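Local coordinates for putative uncharacterized protein (Ustilago maydis, PDB 4GNX) that binds single-stranded DNA as a subunit of replication protein A, the three-chain eukaryotic complex thought to coat and protect single strands exposed during DNA replication, at residues I3-P11 and R15-T23; N44-T55 and F88-F99. All blocks are in the same frame, centred on the assembly; numbering follows the deposited sequence.

Contact 1 of 2, residues I3-P11 and R15-T23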
loop_
_atom_site.group_PDB
_atom_site.type_symbol
_atom_site.label_atom_id
_atom_site.label_comp_id
_atom_site.label_asym_id
_atom_site.label_seq_id
_atom_site.Cartn_x
_atom_site.Cartn_y
_atom_site.Cartn_z
ATOM N N ILE C 3 32.386 -5.780 26.620
ATOM C CA ILE C 3 31.048 -5.249 26.209
ATOM C C ILE C 3 31.073 -4.756 24.773
ATOM O O ILE C 3 32.071 -4.194 24.319
ATOM C CB ILE C 3 30.564 -4.085 27.109
ATOM C CG1 ILE C 3 30.247 -4.580 28.515
ATOM C CG2 ILE C 3 29.329 -3.409 26.519
ATOM C CD1 ILE C 3 29.758 -3.488 29.437
ATOM N N TYR C 4 29.952 -4.958 24.082
ATOM C CA TYR C 4 29.760 -4.516 22.702
ATOM C C TYR C 4 28.674 -3.446 22.605
ATOM O O TYR C 4 27.676 -3.522 23.330
ATOM C CB TYR C 4 29.333 -5.708 21.830
ATOM C CG TYR C 4 30.459 -6.549 21.275
ATOM C CD1 TYR C 4 30.624 -6.697 19.886
ATOM C CD2 TYR C 4 31.364 -7.199 22.132
ATOM C CE1 TYR C 4 31.658 -7.469 19.365
ATOM C CE2 TYR C 4 32.401 -7.966 21.624
ATOM C CZ TYR C 4 32.549 -8.103 20.243
ATOM O OH TYR C 4 33.585 -8.876 19.745
ATOM N N PRO C 5 28.850 -2.458 21.695
ATOM C CA PRO C 5 27.720 -1.651 21.237
ATOM C C PRO C 5 26.775 -2.560 20.488
ATOM O O PRO C 5 27.230 -3.562 19.922
ATOM C CB PRO C 5 28.358 -0.691 20.239
ATOM C CG PRO C 5 29.564 -1.409 19.742
ATOM C CD PRO C 5 30.084 -2.110 20.966
ATOM N N ILE C 6 25.483 -2.225 20.486
ATOM C CA ILE C 6 24.459 -3.006 19.761
ATOM C C ILE C 6 24.758 -3.113 18.263
ATOM O O ILE C 6 24.680 -4.201 17.687
ATOM C CB ILE C 6 23.054 -2.438 19.994
ATOM C CG1 ILE C 6 22.558 -2.912 21.355
ATOM C CG2 ILE C 6 22.091 -2.897 18.902
ATOM C CD1 ILE C 6 21.376 -2.144 21.894
ATOM N N GLU C 7 25.119 -1.986 17.650
ATOM C CA GLU C 7 25.481 -1.941 16.240
ATOM C C GLU C 7 26.664 -2.835 15.877
ATOM O O GLU C 7 26.918 -3.112 14.706
ATOM C CB GLU C 7 25.759 -0.508 15.848
ATOM C CG GLU C 7 24.502 0.155 15.373
ATOM C CD GLU C 7 24.057 -0.424 14.044
ATOM O OE1 GLU C 7 24.854 -0.312 13.071
ATOM O OE2 GLU C 7 22.926 -0.991 13.977
ATOM N N GLY C 8 27.369 -3.284 16.904
ATOM C CA GLY C 8 28.505 -4.140 16.739
ATOM C C GLY C 8 28.167 -5.600 16.604
ATOM O O GLY C 8 29.007 -6.361 16.174
ATOM N N LEU C 9 26.951 -5.993 16.950
ATOM C CA LEU C 9 26.544 -7.404 16.978
ATOM C C LEU C 9 26.344 -8.073 15.626
ATOM O O LEU C 9 25.850 -7.465 14.677
ATOM C CB LEU C 9 25.247 -7.548 17.752
ATOM C CG LEU C 9 25.173 -6.941 19.157
ATOM C CD1 LEU C 9 23.698 -6.859 19.587
ATOM C CD2 LEU C 9 26.049 -7.706 20.147
ATOM N N SER C 10 26.678 -9.354 15.560
ATOM C CA SER C 10 26.633 -10.117 14.312
ATOM C C SER C 10 26.643 -11.605 14.644
ATOM O O SER C 10 27.054 -11.993 15.744
ATOM C CB SER C 10 27.869 -9.806 13.451
ATOM O OG SER C 10 29.051 -10.279 14.086
ATOM N N PRO C 11 26.232 -12.448 13.687
ATOM C CA PRO C 11 26.375 -13.899 13.890
ATOM C C PRO C 11 27.841 -14.356 14.018
ATOM O O PRO C 11 28.105 -15.415 14.596
ATOM C CB PRO C 11 25.755 -14.504 12.623
ATOM C CG PRO C 11 25.051 -13.376 11.917
ATOM C CD PRO C 11 25.715 -12.111 12.344
ATOM N N ARG C 15 31.300 -14.337 21.645
ATOM C CA ARG C 15 31.634 -13.807 22.954
ATOM C C ARG C 15 31.230 -12.333 23.004
ATOM O O ARG C 15 31.984 -11.475 22.543
ATOM C CB ARG C 15 33.136 -13.970 23.224
ATOM C CG ARG C 15 33.541 -13.690 24.665
ATOM C CD ARG C 15 35.047 -13.640 24.854
ATOM N NE ARG C 15 35.634 -14.950 25.128
ATOM C CZ ARG C 15 35.632 -15.547 26.323
ATOM N NH1 ARG C 15 35.048 -14.970 27.375
ATOM N NH2 ARG C 15 36.207 -16.736 26.474
ATOM N N TRP C 16 30.044 -12.031 23.539
ATOM C CA TRP C 16 29.621 -10.628 23.697
ATOM C C TRP C 16 28.669 -10.384 24.833
ATOM O O TRP C 16 27.928 -11.286 25.248
ATOM C CB TRP C 16 29.039 -10.061 22.398
ATOM C CG TRP C 16 27.792 -10.775 21.931
ATOM C CD1 TRP C 16 27.699 -11.794 20.977
ATOM C CD2 TRP C 16 26.413 -10.564 22.394
ATOM N NE1 TRP C 16 26.395 -12.205 20.819
ATOM C CE2 TRP C 16 25.575 -11.513 21.639
ATOM C CE3 TRP C 16 25.812 -9.716 23.308
ATOM C CZ2 TRP C 16 24.206 -11.587 21.827
ATOM C CZ3 TRP C 16 24.430 -9.797 23.481
ATOM C CH2 TRP C 16 23.648 -10.712 22.761
ATOM N N THR C 17 28.696 -9.147 25.329
ATOM C CA THR C 17 27.734 -8.625 26.303
ATOM C C THR C 17 27.277 -7.216 25.905
ATOM O O THR C 17 28.092 -6.384 25.508
ATOM C CB THR C 17 28.358 -8.554 27.709
ATOM O OG1 THR C 17 28.503 -9.877 28.239
ATOM C CG2 THR C 17 27.491 -7.742 28.653
ATOM N N ILE C 18 25.984 -6.942 26.017
ATOM C CA ILE C 18 25.509 -5.588 25.746
ATOM C C ILE C 18 24.920 -4.931 26.983
ATOM O O ILE C 18 24.380 -5.613 27.855
ATOM C CB ILE C 18 24.500 -5.521 24.569
ATOM C CG1 ILE C 18 23.251 -6.361 24.851
ATOM C CG2 ILE C 18 25.169 -5.905 23.249
ATOM C CD1 ILE C 18 22.216 -6.256 23.748
ATOM N N LYS C 19 25.039 -3.611 27.052
ATOM C CA LYS C 19 24.381 -2.821 28.083
ATOM C C LYS C 19 23.297 -1.983 27.409
ATOM O O LYS C 19 23.598 -1.056 26.654
ATOM C CB LYS C 19 25.403 -1.919 28.764
ATOM C CG LYS C 19 25.329 -1.909 30.288
ATOM C CD LYS C 19 24.742 -0.614 30.835
ATOM C CE LYS C 19 25.797 0.454 31.116
ATOM N NZ LYS C 19 26.023 0.734 32.569
ATOM N N ALA C 20 22.032 -2.318 27.656
ATOM C CA ALA C 20 20.923 -1.679 26.933
ATOM C C ALA C 20 19.686 -1.434 27.802
ATOM O O ALA C 20 19.443 -2.187 28.761
ATOM C CB ALA C 20 20.551 -2.527 25.734
ATOM N N ARG C 21 18.896 -0.400 27.484
ATOM C CA ARG C 21 17.616 -0.259 28.185
ATOM C C ARG C 21 16.445 -0.737 27.362
ATOM O O ARG C 21 16.407 -0.534 26.155
ATOM C CB ARG C 21 17.374 1.131 28.799
ATOM C CG ARG C 21 16.800 2.190 27.883
ATOM C CD ARG C 21 15.990 3.250 28.631
ATOM N NE ARG C 21 16.454 3.585 29.984
ATOM C CZ ARG C 21 17.566 4.258 30.270
ATOM N NH1 ARG C 21 18.385 4.655 29.301
ATOM N NH2 ARG C 21 17.873 4.518 31.537
ATOM N N VAL C 22 15.506 -1.398 28.030
ATOM C CA VAL C 22 14.296 -1.889 27.393
ATOM C C VAL C 22 13.388 -0.709 27.121
ATOM O O VAL C 22 12.941 -0.050 28.040
ATOM C CB VAL C 22 13.525 -2.875 28.282
ATOM C CG1 VAL C 22 12.284 -3.343 27.547
ATOM C CG2 VAL C 22 14.397 -4.062 28.676
ATOM N N THR C 23 13.130 -0.442 25.846
ATOM C CA THR C 23 12.243 0.643 25.480
ATOM C C THR C 23 10.805 0.176 25.348
ATOM O O THR C 23 9.896 0.958 25.596
ATOM C CB THR C 23 12.649 1.268 24.166
ATOM O OG1 THR C 23 12.598 0.259 23.160
ATOM C CG2 THR C 23 14.045 1.829 24.276
#

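Contact 2 of 2, residues N44-T55 and F88-F99. With nucleotides of chain G.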
loop_
_atom_site.group_PDB
_atom_site.type_symbol
_atom_site.label_atom_id
_atom_site.label_comp_id
_atom_site.label_asym_id
_atom_site.label_seq_id
_atom_site.Cartn_x
_atom_site.Cartn_y
_atom_site.Cartn_z
ATOM N N ASN C 44 12.236 -4.533 22.905
ATOM C CA ASN C 44 13.099 -3.698 22.094
ATOM C C ASN C 44 14.161 -3.093 22.987
ATOM O O ASN C 44 13.897 -2.777 24.155
ATOM C CB ASN C 44 12.311 -2.632 21.320
ATOM C CG ASN C 44 11.637 -3.183 20.063
ATOM O OD1 ASN C 44 11.642 -4.387 19.804
ATOM N ND2 ASN C 44 11.042 -2.294 19.273
ATOM N N LEU C 45 15.368 -2.949 22.442
ATOM C CA LEU C 45 16.536 -2.511 23.216
ATOM C C LEU C 45 17.273 -1.363 22.541
ATOM O O LEU C 45 17.391 -1.329 21.314
ATOM C CB LEU C 45 17.501 -3.676 23.405
ATOM C CG LEU C 45 16.935 -4.911 24.080
ATOM C CD1 LEU C 45 17.876 -6.062 23.847
ATOM C CD2 LEU C 45 16.778 -4.642 25.562
ATOM N N LEU C 46 17.794 -0.458 23.360
ATOM C CA LEU C 46 18.419 0.766 22.888
ATOM C C LEU C 46 19.737 1.076 23.601
ATOM O O LEU C 46 19.846 0.918 24.823
ATOM C CB LEU C 46 17.461 1.938 23.116
ATOM C CG LEU C 46 18.055 3.346 23.000
ATOM C CD1 LEU C 46 18.142 3.771 21.534
ATOM C CD2 LEU C 46 17.253 4.335 23.835
ATOM N N ASP C 47 20.725 1.525 22.832
ATOM C CA ASP C 47 21.908 2.162 23.401
ATOM C C ASP C 47 22.436 3.287 22.497
ATOM O O ASP C 47 21.782 3.659 21.512
ATOM C CB ASP C 47 22.998 1.128 23.776
ATOM C CG ASP C 47 23.668 0.468 22.562
ATOM O OD1 ASP C 47 23.537 0.953 21.421
ATOM O OD2 ASP C 47 24.354 -0.554 22.759
ATOM N N ASP C 48 23.607 3.823 22.852
ATOM C CA ASP C 48 24.318 4.848 22.072
ATOM C C ASP C 48 24.427 4.499 20.599
ATOM O O ASP C 48 24.307 5.374 19.746
ATOM C CB ASP C 48 25.740 5.037 22.598
ATOM C CG ASP C 48 25.887 4.646 24.061
ATOM O OD1 ASP C 48 25.161 3.727 24.526
ATOM O OD2 ASP C 48 26.749 5.255 24.742
ATOM N N SER C 49 24.663 3.223 20.305
ATOM C CA SER C 49 24.916 2.805 18.937
ATOM C C SER C 49 23.642 2.556 18.149
ATOM O O SER C 49 23.642 2.703 16.927
ATOM C CB SER C 49 25.844 1.589 18.889
ATOM O OG SER C 49 25.286 0.484 19.568
ATOM N N GLY C 50 22.560 2.195 18.832
ATOM C CA GLY C 50 21.313 1.934 18.142
ATOM C C GLY C 50 20.357 1.005 18.846
ATOM O O GLY C 50 20.442 0.805 20.061
ATOM N N GLU C 51 19.442 0.441 18.068
ATOM C CA GLU C 51 18.361 -0.365 18.600
ATOM C C GLU C 51 18.415 -1.810 18.105
ATOM O O GLU C 51 18.935 -2.086 17.020
ATOM C CB GLU C 51 17.015 0.266 18.255
ATOM C CG GLU C 51 16.763 1.594 18.958
ATOM C CD GLU C 51 15.506 2.318 18.476
ATOM O OE1 GLU C 51 15.590 3.044 17.452
ATOM O OE2 GLU C 51 14.438 2.178 19.131
ATOM N N ILE C 52 17.892 -2.735 18.906
ATOM C CA ILE C 52 17.736 -4.103 18.444
ATOM C C ILE C 52 16.563 -4.769 19.141
ATOM O O ILE C 52 16.264 -4.461 20.302
ATOM C CB ILE C 52 19.033 -4.944 18.611
ATOM C CG1 ILE C 52 18.884 -6.308 17.929
ATOM C CG2 ILE C 52 19.393 -5.121 20.080
ATOM C CD1 ILE C 52 20.139 -6.848 17.285
ATOM N N LYS C 53 15.918 -5.676 18.406
ATOM C CA LYS C 53 14.874 -6.529 18.942
ATOM C C LYS C 53 15.429 -7.830 19.512
ATOM O O LYS C 53 16.274 -8.497 18.896
ATOM C CB LYS C 53 13.885 -6.871 17.848
ATOM C CG LYS C 53 12.651 -7.565 18.365
ATOM C CD LYS C 53 11.696 -7.917 17.241
ATOM C CE LYS C 53 10.536 -8.728 17.791
ATOM N NZ LYS C 53 9.394 -8.795 16.849
ATOM N N ALA C 54 14.923 -8.206 20.680
ATOM C CA ALA C 54 15.205 -9.510 21.233
ATOM C C ALA C 54 13.907 -10.267 21.542
ATOM O O ALA C 54 12.916 -9.670 21.974
ATOM C CB ALA C 54 16.041 -9.349 22.467
ATOM N N THR C 55 13.920 -11.578 21.326
ATOM C CA THR C 55 12.731 -12.399 21.514
ATOM C C THR C 55 13.050 -13.646 22.329
ATOM O O THR C 55 14.111 -14.271 22.175
ATOM C CB THR C 55 12.169 -12.876 20.159
ATOM O OG1 THR C 55 11.834 -11.747 19.346
ATOM C CG2 THR C 55 10.936 -13.741 20.352
ATOM N N PHE C 88 7.562 -8.342 11.500
ATOM C CA PHE C 88 7.132 -8.360 12.889
ATOM C C PHE C 88 7.867 -7.291 13.702
ATOM O O PHE C 88 8.084 -7.455 14.890
ATOM C CB PHE C 88 7.441 -9.729 13.512
ATOM C CG PHE C 88 6.712 -10.879 12.884
ATOM C CD1 PHE C 88 7.305 -11.626 11.870
ATOM C CD2 PHE C 88 5.439 -11.237 13.320
ATOM C CE1 PHE C 88 6.631 -12.694 11.287
ATOM C CE2 PHE C 88 4.762 -12.314 12.745
ATOM C CZ PHE C 88 5.361 -13.040 11.726
ATOM N N SER C 89 8.281 -6.203 13.071
ATOM C CA SER C 89 9.118 -5.236 13.769
ATOM C C SER C 89 9.103 -3.872 13.107
ATOM O O SER C 89 8.954 -3.750 11.888
ATOM C CB SER C 89 10.550 -5.747 13.885
ATOM O OG SER C 89 11.379 -4.823 14.576
ATOM N N ASN C 90 9.260 -2.847 13.927
ATOM C CA ASN C 90 9.319 -1.480 13.446
ATOM C C ASN C 90 10.754 -1.021 13.147
ATOM O O ASN C 90 10.964 -0.108 12.342
ATOM C CB ASN C 90 8.655 -0.571 14.470
ATOM C CG ASN C 90 9.176 -0.806 15.878
ATOM O OD1 ASN C 90 9.726 -1.875 16.194
ATOM N ND2 ASN C 90 9.002 0.188 16.736
ATOM N N LEU C 91 11.720 -1.684 13.773
ATOM C CA LEU C 91 13.139 -1.373 13.612
ATOM C C LEU C 91 13.715 -1.681 12.217
ATOM O O LEU C 91 13.217 -2.556 11.515
ATOM C CB LEU C 91 13.941 -2.125 14.674
ATOM C CG LEU C 91 13.522 -1.964 16.148
ATOM C CD1 LEU C 91 14.436 -2.728 17.116
ATOM C CD2 LEU C 91 13.430 -0.492 16.541
ATOM N N GLN C 92 14.767 -0.966 11.824
ATOM C CA GLN C 92 15.428 -1.215 10.517
ATOM C C GLN C 92 16.558 -2.248 10.573
ATOM O O GLN C 92 17.065 -2.658 9.543
ATOM C CB GLN C 92 16.003 0.080 9.919
ATOM C CG GLN C 92 14.997 1.175 9.643
ATOM C CD GLN C 92 14.152 0.892 8.425
ATOM O OE1 GLN C 92 13.476 -0.138 8.351
ATOM N NE2 GLN C 92 14.170 1.816 7.464
ATOM N N ASN C 93 16.956 -2.658 11.771
ATOM C CA ASN C 93 18.107 -3.535 11.938
ATOM C C ASN C 93 18.038 -4.802 11.117
ATOM O O ASN C 93 17.042 -5.503 11.096
ATOM C CB ASN C 93 18.306 -3.882 13.410
ATOM C CG ASN C 93 19.729 -4.301 13.735
ATOM O OD1 ASN C 93 20.470 -4.846 12.889
ATOM N ND2 ASN C 93 20.120 -4.070 14.991
ATOM N N GLU C 94 19.134 -5.065 10.431
ATOM C CA GLU C 94 19.407 -6.317 9.734
ATOM C C GLU C 94 19.361 -7.548 10.662
ATOM O O GLU C 94 18.928 -8.631 10.258
ATOM C CB GLU C 94 20.800 -6.180 9.131
ATOM C CG GLU C 94 21.242 -7.279 8.188
ATOM C CD GLU C 94 22.746 -7.269 7.968
ATOM O OE1 GLU C 94 23.194 -7.824 6.937
ATOM O OE2 GLU C 94 23.477 -6.708 8.826
ATOM N N TYR C 95 19.816 -7.393 11.903
ATOM C CA TYR C 95 19.773 -8.510 12.847
ATOM C C TYR C 95 18.743 -8.347 13.978
ATOM O O TYR C 95 18.204 -7.255 14.194
ATOM C CB TYR C 95 21.169 -8.767 13.425
ATOM C CG TYR C 95 22.234 -9.032 12.374
ATOM C CD1 TYR C 95 22.059 -10.029 11.423
ATOM C CD2 TYR C 95 23.420 -8.290 12.345
ATOM C CE1 TYR C 95 23.013 -10.274 10.465
ATOM C CE2 TYR C 95 24.391 -8.530 11.393
ATOM C CZ TYR C 95 24.182 -9.523 10.454
ATOM O OH TYR C 95 25.143 -9.771 9.499
ATOM N N GLU C 96 18.441 -9.462 14.649
ATOM C CA GLU C 96 17.801 -9.454 15.969
ATOM C C GLU C 96 18.372 -10.531 16.903
ATOM O O GLU C 96 19.181 -11.368 16.476
ATOM C CB GLU C 96 16.260 -9.473 15.903
ATOM C CG GLU C 96 15.614 -10.498 14.990
ATOM C CD GLU C 96 14.189 -10.110 14.558
ATOM O OE1 GLU C 96 13.377 -11.039 14.328
ATOM O OE2 GLU C 96 13.869 -8.892 14.414
ATOM N N ILE C 97 17.980 -10.482 18.178
ATOM C CA ILE C 97 18.486 -11.414 19.178
ATOM C C ILE C 97 17.435 -12.414 19.626
ATOM O O ILE C 97 16.285 -12.049 19.857
ATOM C CB ILE C 97 18.952 -10.663 20.413
ATOM C CG1 ILE C 97 20.197 -9.833 20.097
ATOM C CG2 ILE C 97 19.182 -11.628 21.570
ATOM C CD1 ILE C 97 20.475 -8.767 21.138
ATOM N N THR C 98 17.828 -13.673 19.759
ATOM C CA THR C 98 16.942 -14.676 20.351
ATOM C C THR C 98 17.567 -15.214 21.633
ATOM O O THR C 98 18.717 -15.645 21.646
ATOM C CB THR C 98 16.639 -15.860 19.408
ATOM O OG1 THR C 98 16.544 -15.400 18.060
ATOM C CG2 THR C 98 15.329 -16.516 19.776
ATOM N N PHE C 99 16.799 -15.172 22.713
ATOM C CA PHE C 99 17.251 -15.693 23.977
ATOM C C PHE C 99 17.253 -17.213 23.948
ATOM O O PHE C 99 16.229 -17.854 23.687
ATOM C CB PHE C 99 16.361 -15.204 25.111
ATOM C CG PHE C 99 16.312 -13.717 25.251
ATOM C CD1 PHE C 99 17.444 -12.934 25.016
ATOM C CD2 PHE C 99 15.137 -13.093 25.671
ATOM C CE1 PHE C 99 17.399 -11.551 25.166
ATOM C CE2 PHE C 99 15.084 -11.714 25.821
ATOM C CZ PHE C 99 16.219 -10.943 25.573
ATOM P P DT G 3 5.582 -19.577 13.509
ATOM O OP1 DT G 3 4.472 -20.508 13.181
ATOM O OP2 DT G 3 6.338 -18.915 12.420
ATOM O "O5'" DT G 3 4.988 -18.449 14.462
ATOM C "C5'" DT G 3 3.863 -18.752 15.304
ATOM C "C4'" DT G 3 3.194 -17.475 15.748
ATOM O "O4'" DT G 3 4.200 -16.576 16.264
ATOM C "C3'" DT G 3 2.469 -16.711 14.638
ATOM O "O3'" DT G 3 1.202 -16.275 15.142
ATOM C "C2'" DT G 3 3.392 -15.541 14.347
ATOM C "C1'" DT G 3 4.001 -15.292 15.710
ATOM N N1 DT G 3 5.299 -14.592 15.707
ATOM C C2 DT G 3 5.317 -13.271 16.097
ATOM O O2 DT G 3 4.311 -12.657 16.418
ATOM N N3 DT G 3 6.560 -12.687 16.081
ATOM C C4 DT G 3 7.759 -13.282 15.735
ATOM O O4 DT G 3 8.800 -12.631 15.780
ATOM C C5 DT G 3 7.667 -14.676 15.345
ATOM C C7 DT G 3 8.912 -15.407 14.952
ATOM C C6 DT G 3 6.459 -15.251 15.353
ATOM P P DT G 5 -0.621 -8.606 10.940
ATOM O OP1 DT G 5 -1.592 -8.528 9.818
ATOM O OP2 DT G 5 0.783 -8.163 10.710
ATOM O "O5'" DT G 5 -1.249 -7.698 12.097
ATOM C "C5'" DT G 5 -1.336 -6.260 11.947
ATOM C "C4'" DT G 5 -1.766 -5.579 13.231
ATOM O "O4'" DT G 5 -0.977 -6.054 14.349
ATOM C "C3'" DT G 5 -1.600 -4.056 13.236
ATOM O "O3'" DT G 5 -2.577 -3.440 14.086
ATOM C "C2'" DT G 5 -0.230 -3.868 13.861
ATOM C "C1'" DT G 5 -0.203 -4.985 14.892
ATOM N N1 DT G 5 1.142 -5.510 15.214
ATOM C C2 DT G 5 1.743 -5.074 16.373
ATOM O O2 DT G 5 1.225 -4.268 17.131
ATOM N N3 DT G 5 2.987 -5.610 16.610
ATOM C C4 DT G 5 3.668 -6.523 15.826
ATOM O O4 DT G 5 4.779 -6.920 16.172
ATOM C C5 DT G 5 2.977 -6.939 14.625
ATOM C C7 DT G 5 3.638 -7.921 13.710
ATOM C C6 DT G 5 1.767 -6.417 14.382
#

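Contact 1 of 2, residues I3-P11 and R15-T23
Tyr4 and Trp16 begin a chain of side-chain contacts that fastens the N-terminal segment 3-11 to the first strand of an OB fold. The methylene CB of Trp16 lies over one face of the Tyr4 ring, displaced toward the rim, in a CH-pi contact at 4.0 Å from the ring centroid. The next step repeats the theme with the indole as acceptor: Leu9 CD2 stands over one face of the Trp16 six-membered ring, 4.0 Å from its centroid, the two side chains crossing at about a right angle. A chi1 of 62° places Trp16 CG between its own backbone N and carbonyl carbon, which turns one indole face to the Leu9 methyl.

The same methyl, Leu9 CD2, also touches Ile18 CG2 at 3.7 Å, one branch thus serving an aromatic face and an aliphatic neighbour. Ile6 carries the apolar seam further along the strand. Its CG1 packs on Ile18 CD1 and its CD1 reaches Ala20 CB at 3.9 Å, so that Leu9 and Ile6 together follow the alternate residues Trp16, Ile18 and Ala20. Ile6 opens a short 3-10 turn (residues 6-8) and Leu9 follows it; bonds from Gly8 N to Pro5 O and from Leu9 N to Ile6 O hold the turn, which brings both side chains to bear on the strand.

Further out, Ile97 of strand 95-99 touches Leu9, Trp16 and Ile18, joining the seam to the barrel interior. Strand 73-77 flanks the other backbone edge of strand 17-30, and the hydroxyls of Thr17 and Ser77 are hydrogen-bonded. The segments share a single backbone hydrogen bond: Tyr4 N donates to Thr17 O over 2.7 Å, almost straight at 170°.

Contact 2 of 2, residues N44-T55 and F88-F99
Parallel pairing of strand 51-55 with strand 95-99 is the join by which an OB-fold barrel closes between its third and fifth strands. Ile97 N donates to Lys53 O at 2.7 Å, and the pairing continues with Thr55 N to Ile97 O and Phe99 N to Thr55 O. The strand axes cross at only 25°. Ala54 and Ile97 share one face of the sheet, and Ala54 CB also meets Phe99 CZ.

The incoming loop is pinned by side chains. Asn93 ND2 bonds Glu51 O at 3.1 Å, in the carbonyl plane, while Asn93 OD1 accepts from Tyr95 N in an Asx turn. Leu91 CD1 presses on the backbone between Ile52 and Lys53. Lys53 is stretched out fully from its first torsion (chi1 -171°), runs alongside Glu96 and delivers NZ to Phe88 O at 2.7 Å. This bond ties the strand to a DNA-binding residue: the thymine of DT3 of chain G lies over one face of the Phe88 ring, with Phe88 CD2 3.3 Å from DT3 N3.

Glu96 OE1 accepts from Lys85 N, in the loop that follows strand 80-83. Strand 39-46 runs antiparallel on the far side of strand 51-57, and strand 80-83 flanks strand 95-99.

How the contacts relate
From the N terminus the two contacts follow in series. Contact 1 closes a short loop, with three residues between its segments, folding the leading segment back on strand 17-30, and is complete before contact 2 opens. Contact 2 spans a much longer loop of 32 residues, including strands 73-77 and 80-83, and joins the later strand 95-99 to strand 51-57. Neither encloses the other, yet they touch: Ile6 N probably bonds Asp47 OD2 in the hairpin between strands 39-46 and 51-57, and Thr23 N probably bonds Asn44 O where strands 17-30 and 39-46 pair. Together they tie the leading segment, first hairpins and closing strand into one OB barrel.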